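Monovalent Na+/H+ antiporter subunit D (Dietzia sp. DQ12-45-1b, PDB 7D3U) is a membrane subunit of the Mrp complex, a bacterial sodium/proton antiporter, and probably takes part in the ion transport carried out by that complex. Local coordinates at residues A[77-82]-A[557-562]; A[144-148]-A[241-245]; A[165-170]-A[229-234]; A[285-290]-A[302-306]; A[296-300]-A[344-348]. All blocks are in the same frame, centred on the assembly; numbering follows the deposited sequence.

All five contacts are buried, and none belongs to an exposed surface. Interaction 1 stands apart, its nearest atoms about 13 Å or more from those of the other four, and joins helix 80-101 to a C-terminal helix by mainly apolar packing. Interactions 2 to 5 cluster, several touching directly. Interactions 2 and 3 pair successive elements, helices 129-146 and 157-187 against helices 239-245 and 228-231; the first packs aliphatic and methionine side chains round one phenyl ring, the second is mainly aromatic, and both lie close to subunits A and C. Interactions 4 and 5 share helix 296-316, which meets a glycine-containing face in interaction 4 and carries a salt bridge spanning the segments of interaction 5.

Interaction 1. Residues A[77-82]-A[557-562]; sequences DMFSAL and TAAANL
Chi1 of -176° at M78 and -165° at F79 sets both CG atoms anti to the backbone N, and A558 CB packs against M78 CG and F79 CB. In this antiporter fold of packed membrane helices, the contact brings the residues at the start of the predicted span 74-101 against the chain around the end of helix 549-559, far along the sequence. The methyl of A558 lies 4.0 Å from F79 CB and 4.3 Å from M78 CG, so the small residue lets the backbones come close, with the two CA atoms of F79 and A558 4.8 Å apart. Beside it, M78 CG also meets T557 CB at 4.0 Å. D77 and N561 pass alongside each other in opposite directions, their carboxylate and amide planes 25° apart; the D77 backbone oxygen is modelled too close to N561 ND2 for a bond to be assigned. The carboxylate of D77 turns instead to a salt bridge with R259 of helix 249-263, while the F79 ring also meets the ring of Y255. At the far end of that phenylalanine the L562 side chain crosses at about a right angle, with L562 CD1 3.9 Å from F79 CE2.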
# COMPACT_ATOMS: atom_id res chain seq x y z
N ASP A 77 18.87 -10.05 -11.86
CA ASP A 77 19.18 -11.43 -11.49
C ASP A 77 17.93 -12.30 -11.47
O ASP A 77 17.73 -13.09 -10.54
CB ASP A 77 19.88 -11.48 -10.13
CG ASP A 77 19.08 -10.83 -9.03
OD1 ASP A 77 18.45 -9.79 -9.30
OD2 ASP A 77 19.08 -11.35 -7.90
N MET A 78 17.06 -12.14 -12.46
CA MET A 78 15.91 -13.02 -12.68
C MET A 78 14.88 -12.87 -11.57
O MET A 78 13.77 -13.41 -11.65
CB MET A 78 16.37 -14.48 -12.82
CG MET A 78 15.27 -15.48 -13.13
SD MET A 78 14.06 -14.86 -14.31
CE MET A 78 14.71 -15.51 -15.84
N PHE A 79 15.21 -12.11 -10.53
CA PHE A 79 14.22 -11.60 -9.59
C PHE A 79 13.86 -10.16 -9.93
O PHE A 79 12.68 -9.82 -10.07
CB PHE A 79 14.74 -11.70 -8.16
CG PHE A 79 13.68 -11.54 -7.11
CD1 PHE A 79 12.35 -11.71 -7.43
CD2 PHE A 79 14.02 -11.23 -5.81
CE1 PHE A 79 11.37 -11.57 -6.47
CE2 PHE A 79 13.04 -11.08 -4.85
CZ PHE A 79 11.72 -11.25 -5.18
N SER A 80 14.88 -9.32 -10.11
CA SER A 80 14.65 -7.99 -10.64
C SER A 80 14.01 -8.06 -12.02
O SER A 80 13.14 -7.25 -12.34
CB SER A 80 15.96 -7.21 -10.70
OG SER A 80 16.66 -7.32 -9.47
N ALA A 81 14.41 -9.03 -12.84
CA ALA A 81 13.87 -9.13 -14.19
C ALA A 81 12.40 -9.53 -14.18
O ALA A 81 11.57 -8.96 -14.90
CB ALA A 81 14.69 -10.11 -15.02
N LEU A 82 12.05 -10.53 -13.36
CA LEU A 82 10.66 -10.95 -13.25
C LEU A 82 9.80 -9.82 -12.68
O LEU A 82 8.69 -9.57 -13.17
CB LEU A 82 10.54 -12.20 -12.38
CG LEU A 82 10.83 -13.52 -13.09
CD1 LEU A 82 10.87 -14.66 -12.10
CD2 LEU A 82 9.80 -13.77 -14.17
N THR A 557 14.67 -20.17 -10.40
CA THR A 557 15.93 -19.54 -10.76
C THR A 557 16.12 -18.21 -10.04
O THR A 557 17.25 -17.79 -9.80
CB THR A 557 16.01 -19.33 -12.27
OG1 THR A 557 15.46 -20.48 -12.94
CG2 THR A 557 17.45 -19.15 -12.71
N ALA A 558 15.02 -17.53 -9.69
CA ALA A 558 15.12 -16.31 -8.91
C ALA A 558 15.42 -16.61 -7.45
O ALA A 558 16.18 -15.88 -6.81
CB ALA A 558 13.84 -15.49 -9.04
N ALA A 559 14.82 -17.67 -6.91
CA ALA A 559 15.14 -18.10 -5.56
C ALA A 559 16.59 -18.54 -5.45
O ALA A 559 17.23 -18.33 -4.41
CB ALA A 559 14.20 -19.22 -5.13
N ALA A 560 17.13 -19.15 -6.50
CA ALA A 560 18.53 -19.55 -6.51
C ALA A 560 19.47 -18.36 -6.41
O ALA A 560 20.67 -18.55 -6.17
CB ALA A 560 18.85 -20.35 -7.77
N ASN A 561 18.97 -17.14 -6.59
CA ASN A 561 19.75 -15.93 -6.39
C ASN A 561 19.59 -15.35 -5.00
O ASN A 561 20.21 -14.34 -4.68
CB ASN A 561 19.36 -14.88 -7.43
CG ASN A 561 19.81 -15.24 -8.82
OD1 ASN A 561 20.80 -15.96 -9.00
ND2 ASN A 561 19.10 -14.75 -9.83
N LEU A 562 18.76 -15.97 -4.15
CA LEU A 562 18.53 -15.51 -2.79
C LEU A 562 19.06 -16.47 -1.75
O LEU A 562 19.73 -16.05 -0.80
CB LEU A 562 17.03 -15.26 -2.57
CG LEU A 562 16.38 -14.23 -3.49
CD1 LEU A 562 14.93 -14.03 -3.13
CD2 LEU A 562 17.14 -12.92 -3.43

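Interaction 2. Residues A[144-148]-A[241-245]; sequences YGLMM and VTAMF
V241 opens the contact by pointing at L146, its CG1 methyl 3.7 Å from L146 CB. Because V241 CG1 is anti to the backbone N (chi1 -171°), CG2 falls beside that nitrogen, and both methyls border the carbonyl oxygen of L146. One turn on, M244 reaches out with an extended chain as far as its sulfur, and SD stands 4.2 Å from L146 CD1. F245 closes the segment and carries most of the remaining packing. Its far end meets two consecutive residues: the L146 side chain crosses the ring at a slant, with CB 3.8 Å from F245 CZ and CD1 3.8 Å from F245 CE1, whereas M147 comes in at the edge, near the ring plane, with CG 4.0 Å from F245 CE2. With an alanine at F245, L146 and M147 would probably lose their common partner and a gap would open between the two segments. L146 and M244 both also pack on Y109 of helix 109-125, and M147 and F245 both lie against M237. The F245 ring further meets H249 edge to face, across the short gap between helices 239-245 and 249-263. These two helices fall largely within one predicted membrane span, so the contact packs the end of helix 129-146 against the short first segment of what is probably one interrupted transmembrane helix.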
# COMPACT_ATOMS: atom_id res chain seq x y z
N TYR A 144 1.54 10.28 -5.10
CA TYR A 144 0.71 11.25 -4.40
C TYR A 144 -0.03 12.14 -5.38
O TYR A 144 -1.17 12.55 -5.11
CB TYR A 144 1.56 12.09 -3.45
CG TYR A 144 2.40 11.28 -2.49
CD1 TYR A 144 2.02 10.00 -2.10
CD2 TYR A 144 3.57 11.80 -1.96
CE1 TYR A 144 2.78 9.26 -1.23
CE2 TYR A 144 4.34 11.06 -1.08
CZ TYR A 144 3.95 9.80 -0.72
OH TYR A 144 4.71 9.06 0.16
N GLY A 145 0.59 12.47 -6.52
CA GLY A 145 -0.11 13.23 -7.53
C GLY A 145 -1.20 12.43 -8.21
O GLY A 145 -2.24 12.99 -8.58
N LEU A 146 -1.00 11.13 -8.39
CA LEU A 146 -2.01 10.28 -9.00
C LEU A 146 -3.21 10.06 -8.09
O LEU A 146 -4.29 9.71 -8.58
CB LEU A 146 -1.41 8.93 -9.40
CG LEU A 146 -0.46 8.94 -10.59
CD1 LEU A 146 0.06 7.54 -10.86
CD2 LEU A 146 -1.15 9.50 -11.81
N MET A 147 -3.05 10.25 -6.78
CA MET A 147 -4.18 10.10 -5.87
C MET A 147 -5.19 11.23 -6.00
O MET A 147 -6.31 11.10 -5.50
CB MET A 147 -3.68 10.01 -4.43
CG MET A 147 -2.82 8.79 -4.16
SD MET A 147 -2.34 8.66 -2.43
CE MET A 147 -3.94 8.39 -1.67
N MET A 148 -4.82 12.34 -6.65
CA MET A 148 -5.74 13.43 -6.91
C MET A 148 -6.39 13.34 -8.28
O MET A 148 -7.44 13.96 -8.49
CB MET A 148 -5.03 14.78 -6.77
CG MET A 148 -4.45 15.04 -5.39
SD MET A 148 -5.60 15.88 -4.29
CE MET A 148 -6.28 14.48 -3.39
N VAL A 241 -6.16 4.34 -10.35
CA VAL A 241 -4.97 4.62 -9.56
C VAL A 241 -4.73 3.52 -8.54
O VAL A 241 -3.60 3.08 -8.33
CB VAL A 241 -5.10 6.00 -8.89
CG1 VAL A 241 -3.79 6.39 -8.25
CG2 VAL A 241 -5.52 7.04 -9.91
N THR A 242 -5.80 3.04 -7.89
CA THR A 242 -5.63 1.97 -6.92
C THR A 242 -5.24 0.66 -7.60
O THR A 242 -4.48 -0.13 -7.03
CB THR A 242 -6.90 1.78 -6.09
OG1 THR A 242 -6.75 0.65 -5.23
CG2 THR A 242 -8.11 1.55 -6.99
N ALA A 243 -5.74 0.42 -8.81
CA ALA A 243 -5.34 -0.77 -9.55
C ALA A 243 -3.87 -0.71 -9.94
O ALA A 243 -3.17 -1.72 -9.93
CB ALA A 243 -6.22 -0.95 -10.78
N MET A 244 -3.39 0.48 -10.30
CA MET A 244 -1.98 0.63 -10.63
C MET A 244 -1.10 0.49 -9.39
O MET A 244 -0.00 -0.07 -9.46
CB MET A 244 -1.73 1.97 -11.31
CG MET A 244 -0.28 2.22 -11.67
SD MET A 244 -0.07 3.74 -12.61
CE MET A 244 -1.39 3.56 -13.80
N PHE A 245 -1.58 0.97 -8.24
CA PHE A 245 -0.78 0.92 -7.02
C PHE A 245 -0.81 -0.46 -6.37
O PHE A 245 0.08 -0.78 -5.57
CB PHE A 245 -1.26 1.96 -6.02
CG PHE A 245 -0.99 3.37 -6.42
CD1 PHE A 245 -0.40 3.67 -7.64
CD2 PHE A 245 -1.32 4.42 -5.58
CE1 PHE A 245 -0.15 4.97 -8.01
CE2 PHE A 245 -1.07 5.72 -5.95
CZ PHE A 245 -0.49 5.99 -7.16

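Interaction 3. Residues A[165-170]-A[229-234]; sequences LYISVN and WLARAY
NH1 of R232 is gripped by two carboxylates from other chains, D103 of subunit C and D564 of subunit A, while nearer the backbone R232 CB touches L165 CD2 at 4.0 Å. The main body of the contact is W229. Its CG sits between the backbone N and the carbonyl carbon (chi1 76°), which turns the indole toward helix 157-187, where it fits as a knob into the hole formed by L165, Y166, V169 and N170. V169 CG2 lies over one face of the indole, toward the rim and 3.4 Å from W229 CD2; the opposite face is covered by the neighbouring L230. The edge of the indole is directed at Y166 in an offset edge-to-face pair, centroids 5.4 Å apart and planes at 65°. The N170 amide stands steeply to the indole, at 75°, with OD1 3.7 Å from W229 CZ3. At the edge of the Y166 ring, near its plane, A233 CB lies 3.8 Å from Y166 CD1 and Y234 CE1 3.5 Å from Y166 CE1. W229 NE1 makes a weak hydrogen bond back to I219 O, across the gap between helices 204-221 and 228-231. Both helices fall largely within one predicted span, and such a discontinuous membrane helix is a hallmark of the antiporter-like subunits related to complex I.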
# COMPACT_ATOMS: atom_id res chain seq x y z
N LEU A 165 -3.33 10.52 5.09
CA LEU A 165 -2.91 9.33 5.82
C LEU A 165 -1.82 8.57 5.08
O LEU A 165 -0.83 8.13 5.68
CB LEU A 165 -4.12 8.43 6.05
CG LEU A 165 -3.82 7.02 6.55
CD1 LEU A 165 -3.15 7.09 7.91
CD2 LEU A 165 -5.09 6.20 6.62
N TYR A 166 -1.98 8.41 3.76
CA TYR A 166 -1.01 7.71 2.94
C TYR A 166 0.37 8.36 3.05
O TYR A 166 1.36 7.71 3.39
CB TYR A 166 -1.48 7.69 1.49
CG TYR A 166 -0.81 6.66 0.62
CD1 TYR A 166 -1.26 5.36 0.59
CD2 TYR A 166 0.27 7.01 -0.18
CE1 TYR A 166 -0.66 4.42 -0.21
CE2 TYR A 166 0.88 6.07 -0.98
CZ TYR A 166 0.41 4.78 -0.99
OH TYR A 166 1.01 3.83 -1.79
N ILE A 167 0.44 9.66 2.76
CA ILE A 167 1.72 10.36 2.77
C ILE A 167 2.30 10.40 4.17
O ILE A 167 3.52 10.31 4.35
CB ILE A 167 1.56 11.77 2.18
CG1 ILE A 167 0.97 11.67 0.78
CG2 ILE A 167 2.89 12.48 2.13
CD1 ILE A 167 0.38 12.94 0.29
N SER A 168 1.45 10.51 5.19
CA SER A 168 1.94 10.58 6.56
C SER A 168 2.61 9.28 6.97
O SER A 168 3.76 9.27 7.42
CB SER A 168 0.80 10.93 7.51
OG SER A 168 0.55 12.33 7.50
N VAL A 169 1.90 8.15 6.81
CA VAL A 169 2.48 6.87 7.20
C VAL A 169 3.51 6.36 6.20
O VAL A 169 4.17 5.35 6.48
CB VAL A 169 1.41 5.78 7.37
CG1 VAL A 169 0.35 6.23 8.35
CG2 VAL A 169 0.82 5.46 6.03
N ASN A 170 3.65 7.00 5.05
CA ASN A 170 4.70 6.64 4.10
C ASN A 170 5.93 7.52 4.24
O ASN A 170 7.05 7.03 4.06
CB ASN A 170 4.18 6.71 2.67
CG ASN A 170 3.71 5.37 2.16
OD1 ASN A 170 2.67 5.26 1.51
ND2 ASN A 170 4.47 4.33 2.46
N TRP A 229 -3.40 1.61 7.65
CA TRP A 229 -3.15 2.74 6.75
C TRP A 229 -3.39 2.36 5.30
O TRP A 229 -3.70 3.23 4.48
CB TRP A 229 -1.73 3.25 6.95
CG TRP A 229 -0.67 2.39 6.34
CD1 TRP A 229 0.09 1.46 6.98
CD2 TRP A 229 -0.23 2.40 4.98
NE1 TRP A 229 0.97 0.88 6.10
CE2 TRP A 229 0.79 1.44 4.86
CE3 TRP A 229 -0.60 3.12 3.84
CZ2 TRP A 229 1.44 1.18 3.66
CZ3 TRP A 229 0.04 2.87 2.65
CH2 TRP A 229 1.05 1.91 2.57
N LEU A 230 -3.25 1.08 4.96
CA LEU A 230 -3.47 0.63 3.59
C LEU A 230 -4.92 0.27 3.33
O LEU A 230 -5.41 0.44 2.21
CB LEU A 230 -2.58 -0.56 3.27
CG LEU A 230 -2.57 -1.01 1.81
CD1 LEU A 230 -1.21 -1.55 1.44
CD2 LEU A 230 -3.64 -2.05 1.57
N ALA A 231 -5.62 -0.24 4.34
CA ALA A 231 -7.04 -0.55 4.19
C ALA A 231 -7.90 0.71 4.17
O ALA A 231 -9.06 0.65 3.76
CB ALA A 231 -7.50 -1.47 5.31
N ARG A 232 -7.35 1.85 4.61
CA ARG A 232 -8.09 3.10 4.67
C ARG A 232 -7.55 4.15 3.71
O ARG A 232 -7.86 5.33 3.86
CB ARG A 232 -8.09 3.64 6.09
CG ARG A 232 -8.62 2.67 7.13
CD ARG A 232 -10.10 2.40 6.92
NE ARG A 232 -10.89 3.63 7.00
CZ ARG A 232 -12.20 3.68 6.79
NH1 ARG A 232 -12.84 4.84 6.89
NH2 ARG A 232 -12.87 2.58 6.48
N ALA A 233 -6.73 3.76 2.74
CA ALA A 233 -6.20 4.72 1.78
C ALA A 233 -6.43 4.27 0.35
O ALA A 233 -6.62 5.09 -0.55
CB ALA A 233 -4.71 4.96 2.02
N TYR A 234 -6.42 2.96 0.12
CA TYR A 234 -6.63 2.42 -1.22
C TYR A 234 -8.10 2.47 -1.64
O TYR A 234 -8.38 2.76 -2.81
CB TYR A 234 -6.09 1.00 -1.33
CG TYR A 234 -4.62 0.92 -1.66
CD1 TYR A 234 -3.69 1.64 -0.92
CD2 TYR A 234 -4.16 0.15 -2.71
CE1 TYR A 234 -2.34 1.58 -1.22
CE2 TYR A 234 -2.82 0.09 -3.02
CZ TYR A 234 -1.92 0.80 -2.27
OH TYR A 234 -0.58 0.75 -2.57

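Interaction 4. Residues A[285-290]-A[302-306]; sequences IGVLGA and FHMVS
The phenyl ring of F302 lies flat against the backbone of helix 285-290, with G289 CA centred over one face, 3.8 Å from the ring centroid and 8° off the ring normal, a CH-pi contact. H303 is turned the other way but its imidazole swings back, taking the A290 methyl over one face at 3.7 Å from the centroid and V287 at its edge, where V287 CG2 is 4.0 Å from H303 CD2. The A290 methyl thus sits between the H303 ring and F302 CB, with A290 CB 3.6 Å from the latter. Replacing F302 by an alanine would probably leave G289 CA without its CH-pi partner and open a gap over that glycine. A turn along, S306 points at the partner helix and lies with CB 4.0 Å from V287 CB; its hydroxyl, set between the backbone N and the carbonyl carbon (chi1 85°), gives its hydrogen bond to H303 O of its own helix, 2.9 Å from S306 OG. G286 and G289 present no side chains, and the axes of the two helical segments approach to 7.1 Å, crossing at -163°. The result is the closely packed antiparallel hairpin of helices 272-292 and 296-316. T561 of subunit A packs on F302. Within the chain, helix 405-430 packs on V287 and H303, and helix 228-231 lies against F302 through A231.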
# COMPACT_ATOMS: atom_id res chain seq x y z
N ILE A 285 -5.33 -11.69 10.05
CA ILE A 285 -6.03 -10.45 10.36
C ILE A 285 -6.48 -9.74 9.09
O ILE A 285 -7.56 -9.14 9.06
CB ILE A 285 -5.12 -9.55 11.23
CG1 ILE A 285 -4.80 -10.24 12.55
CG2 ILE A 285 -5.79 -8.21 11.48
CD1 ILE A 285 -6.02 -10.65 13.34
N GLY A 286 -5.67 -9.77 8.04
CA GLY A 286 -6.08 -9.15 6.79
C GLY A 286 -7.34 -9.76 6.22
O GLY A 286 -8.28 -9.06 5.84
N VAL A 287 -7.40 -11.10 6.18
CA VAL A 287 -8.58 -11.75 5.63
C VAL A 287 -9.77 -11.59 6.56
O VAL A 287 -10.92 -11.54 6.11
CB VAL A 287 -8.28 -13.23 5.32
CG1 VAL A 287 -8.46 -14.10 6.55
CG2 VAL A 287 -9.19 -13.71 4.21
N LEU A 288 -9.54 -11.48 7.88
CA LEU A 288 -10.64 -11.20 8.78
C LEU A 288 -11.23 -9.82 8.50
O LEU A 288 -12.44 -9.68 8.28
CB LEU A 288 -10.17 -11.30 10.23
CG LEU A 288 -10.08 -12.73 10.77
CD1 LEU A 288 -9.69 -12.73 12.24
CD2 LEU A 288 -11.39 -13.46 10.57
N GLY A 289 -10.38 -8.79 8.49
CA GLY A 289 -10.85 -7.47 8.10
C GLY A 289 -11.53 -7.46 6.75
O GLY A 289 -12.47 -6.69 6.54
N ALA A 290 -11.08 -8.31 5.83
CA ALA A 290 -11.72 -8.39 4.52
C ALA A 290 -13.15 -8.90 4.64
O ALA A 290 -14.10 -8.26 4.18
CB ALA A 290 -10.90 -9.29 3.59
N PHE A 302 -7.99 -5.15 2.32
CA PHE A 302 -7.67 -6.12 3.35
C PHE A 302 -7.22 -7.45 2.74
O PHE A 302 -6.35 -8.13 3.30
CB PHE A 302 -8.86 -6.34 4.26
CG PHE A 302 -8.89 -5.43 5.45
CD1 PHE A 302 -7.92 -5.53 6.44
CD2 PHE A 302 -9.88 -4.48 5.60
CE1 PHE A 302 -7.95 -4.70 7.54
CE2 PHE A 302 -9.91 -3.65 6.69
CZ PHE A 302 -8.94 -3.76 7.66
N HIS A 303 -7.78 -7.82 1.59
CA HIS A 303 -7.31 -9.02 0.91
C HIS A 303 -5.87 -8.85 0.43
O HIS A 303 -5.09 -9.80 0.45
CB HIS A 303 -8.22 -9.37 -0.26
CG HIS A 303 -9.34 -10.29 0.12
ND1 HIS A 303 -10.54 -10.30 -0.55
CD2 HIS A 303 -9.44 -11.22 1.10
CE1 HIS A 303 -11.34 -11.20 -0.00
NE2 HIS A 303 -10.69 -11.77 1.00
N MET A 304 -5.51 -7.65 -0.01
CA MET A 304 -4.13 -7.38 -0.38
C MET A 304 -3.22 -7.49 0.83
O MET A 304 -2.10 -7.98 0.73
CB MET A 304 -4.02 -5.99 -1.01
CG MET A 304 -2.69 -5.72 -1.67
SD MET A 304 -2.80 -4.37 -2.84
CE MET A 304 -3.76 -3.21 -1.88
N VAL A 305 -3.69 -7.04 2.00
CA VAL A 305 -2.91 -7.20 3.23
C VAL A 305 -2.69 -8.68 3.52
O VAL A 305 -1.57 -9.11 3.84
CB VAL A 305 -3.61 -6.49 4.40
CG1 VAL A 305 -2.96 -6.90 5.72
CG2 VAL A 305 -3.55 -4.99 4.23
N SER A 306 -3.74 -9.48 3.40
CA SER A 306 -3.62 -10.91 3.69
C SER A 306 -2.70 -11.61 2.69
O SER A 306 -1.90 -12.46 3.07
CB SER A 306 -5.00 -11.57 3.69
OG SER A 306 -5.39 -11.93 2.38

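Interaction 5. Residues A[296-300]-A[344-348]; sequences PRSIL and IGAIE
The guanidinium of R297 and the carboxylate of E348 stand almost perpendicular, their planes 84° apart, and meet edge to oxygen: E348 OE1 lies at the guanidinium edge, near its plane, while R297 approaches that oxygen from well above the carboxylate plane. Two N-H groups converge on this one atom. R297 NE donates over 2.6 Å to E348 OE1 with an angle of 140° at the hydrogen, and NH2 of R297 makes a weaker, more bent bond to the same OE1 over 2.8 Å. The pairing is therefore a forked salt bridge onto a single oxygen and not the coplanar, two-oxygen arrangement of arginine and carboxylate. E348 reaches across with its chain extended beyond CG, whereas the chain of R297 bends at chi3 (39°) to turn its NE edge to the acid. Away from the charges the contact is apolar. I344 fits between P296 and L300, its CG2 branch 3.8 Å from P296 CB and its CG1 branch 4.0 Å from L300 CD1. The two helical segments run antiparallel, with their axes 10.6 Å apart at closest approach, a separation spanned by these side chains. T242 of helix 239-245 packs on R297, and P239 of the same helix packs on E348. Both charged residues are buried, so each would probably offset the other's charge within the protein, and the salt bridge makes the link between helices 296-316 and 320-350 electrostatic as well as apolar.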
# COMPACT_ATOMS: atom_id res chain seq x y z
N PRO A 296 -17.05 -3.07 -1.92
CA PRO A 296 -16.33 -3.97 -2.84
C PRO A 296 -14.84 -3.68 -2.93
O PRO A 296 -14.02 -4.60 -2.83
CB PRO A 296 -17.04 -3.75 -4.18
CG PRO A 296 -17.66 -2.40 -4.06
CD PRO A 296 -18.05 -2.26 -2.63
N ARG A 297 -14.46 -2.41 -3.11
CA ARG A 297 -13.05 -2.07 -3.22
C ARG A 297 -12.36 -1.94 -1.87
O ARG A 297 -11.13 -1.89 -1.83
CB ARG A 297 -12.88 -0.78 -4.02
CG ARG A 297 -11.63 -0.78 -4.89
CD ARG A 297 -11.79 0.12 -6.09
NE ARG A 297 -12.51 1.34 -5.76
CZ ARG A 297 -11.94 2.42 -5.24
NH1 ARG A 297 -10.64 2.43 -4.99
NH2 ARG A 297 -12.68 3.49 -4.97
N SER A 298 -13.11 -1.87 -0.78
CA SER A 298 -12.51 -1.89 0.55
C SER A 298 -12.24 -3.30 1.04
O SER A 298 -11.43 -3.48 1.96
CB SER A 298 -13.41 -1.17 1.55
OG SER A 298 -13.27 -1.73 2.84
N ILE A 299 -12.89 -4.30 0.45
CA ILE A 299 -12.57 -5.69 0.76
C ILE A 299 -11.22 -6.07 0.15
O ILE A 299 -10.40 -6.73 0.80
CB ILE A 299 -13.69 -6.61 0.25
CG1 ILE A 299 -14.85 -6.64 1.24
CG2 ILE A 299 -13.17 -8.00 -0.02
CD1 ILE A 299 -16.05 -7.42 0.76
N LEU A 300 -10.97 -5.64 -1.08
CA LEU A 300 -9.74 -5.99 -1.77
C LEU A 300 -8.51 -5.40 -1.10
O LEU A 300 -7.43 -5.97 -1.24
CB LEU A 300 -9.82 -5.54 -3.23
CG LEU A 300 -11.02 -6.08 -4.01
CD1 LEU A 300 -11.04 -5.50 -5.41
CD2 LEU A 300 -10.98 -7.59 -4.05
N ILE A 344 -13.47 -4.87 -10.40
CA ILE A 344 -14.29 -4.09 -9.47
C ILE A 344 -14.16 -2.61 -9.77
O ILE A 344 -15.11 -1.84 -9.58
CB ILE A 344 -13.89 -4.42 -8.02
CG1 ILE A 344 -14.26 -5.86 -7.69
CG2 ILE A 344 -14.57 -3.48 -7.05
CD1 ILE A 344 -15.73 -6.16 -7.86
N GLY A 345 -13.01 -2.18 -10.28
CA GLY A 345 -12.85 -0.78 -10.65
C GLY A 345 -13.64 -0.40 -11.88
O GLY A 345 -14.07 0.74 -12.02
N ALA A 346 -13.85 -1.35 -12.80
CA ALA A 346 -14.67 -1.08 -13.97
C ALA A 346 -16.14 -0.97 -13.62
O ALA A 346 -16.91 -0.38 -14.39
CB ALA A 346 -14.47 -2.17 -15.02
N ILE A 347 -16.56 -1.51 -12.48
CA ILE A 347 -17.93 -1.34 -12.03
C ILE A 347 -18.11 0.01 -11.37
O ILE A 347 -19.11 0.71 -11.61
CB ILE A 347 -18.32 -2.49 -11.08
CG1 ILE A 347 -18.36 -3.81 -11.85
CG2 ILE A 347 -19.66 -2.22 -10.43
CD1 ILE A 347 -18.57 -5.00 -10.96
N GLU A 348 -17.15 0.42 -10.54
CA GLU A 348 -17.23 1.71 -9.88
C GLU A 348 -17.13 2.88 -10.86
O GLU A 348 -17.48 4.00 -10.49
CB GLU A 348 -16.13 1.83 -8.83
CG GLU A 348 -16.42 1.09 -7.54
CD GLU A 348 -15.54 1.54 -6.40
OE1 GLU A 348 -14.70 2.44 -6.61
OE2 GLU A 348 -15.69 1.00 -5.28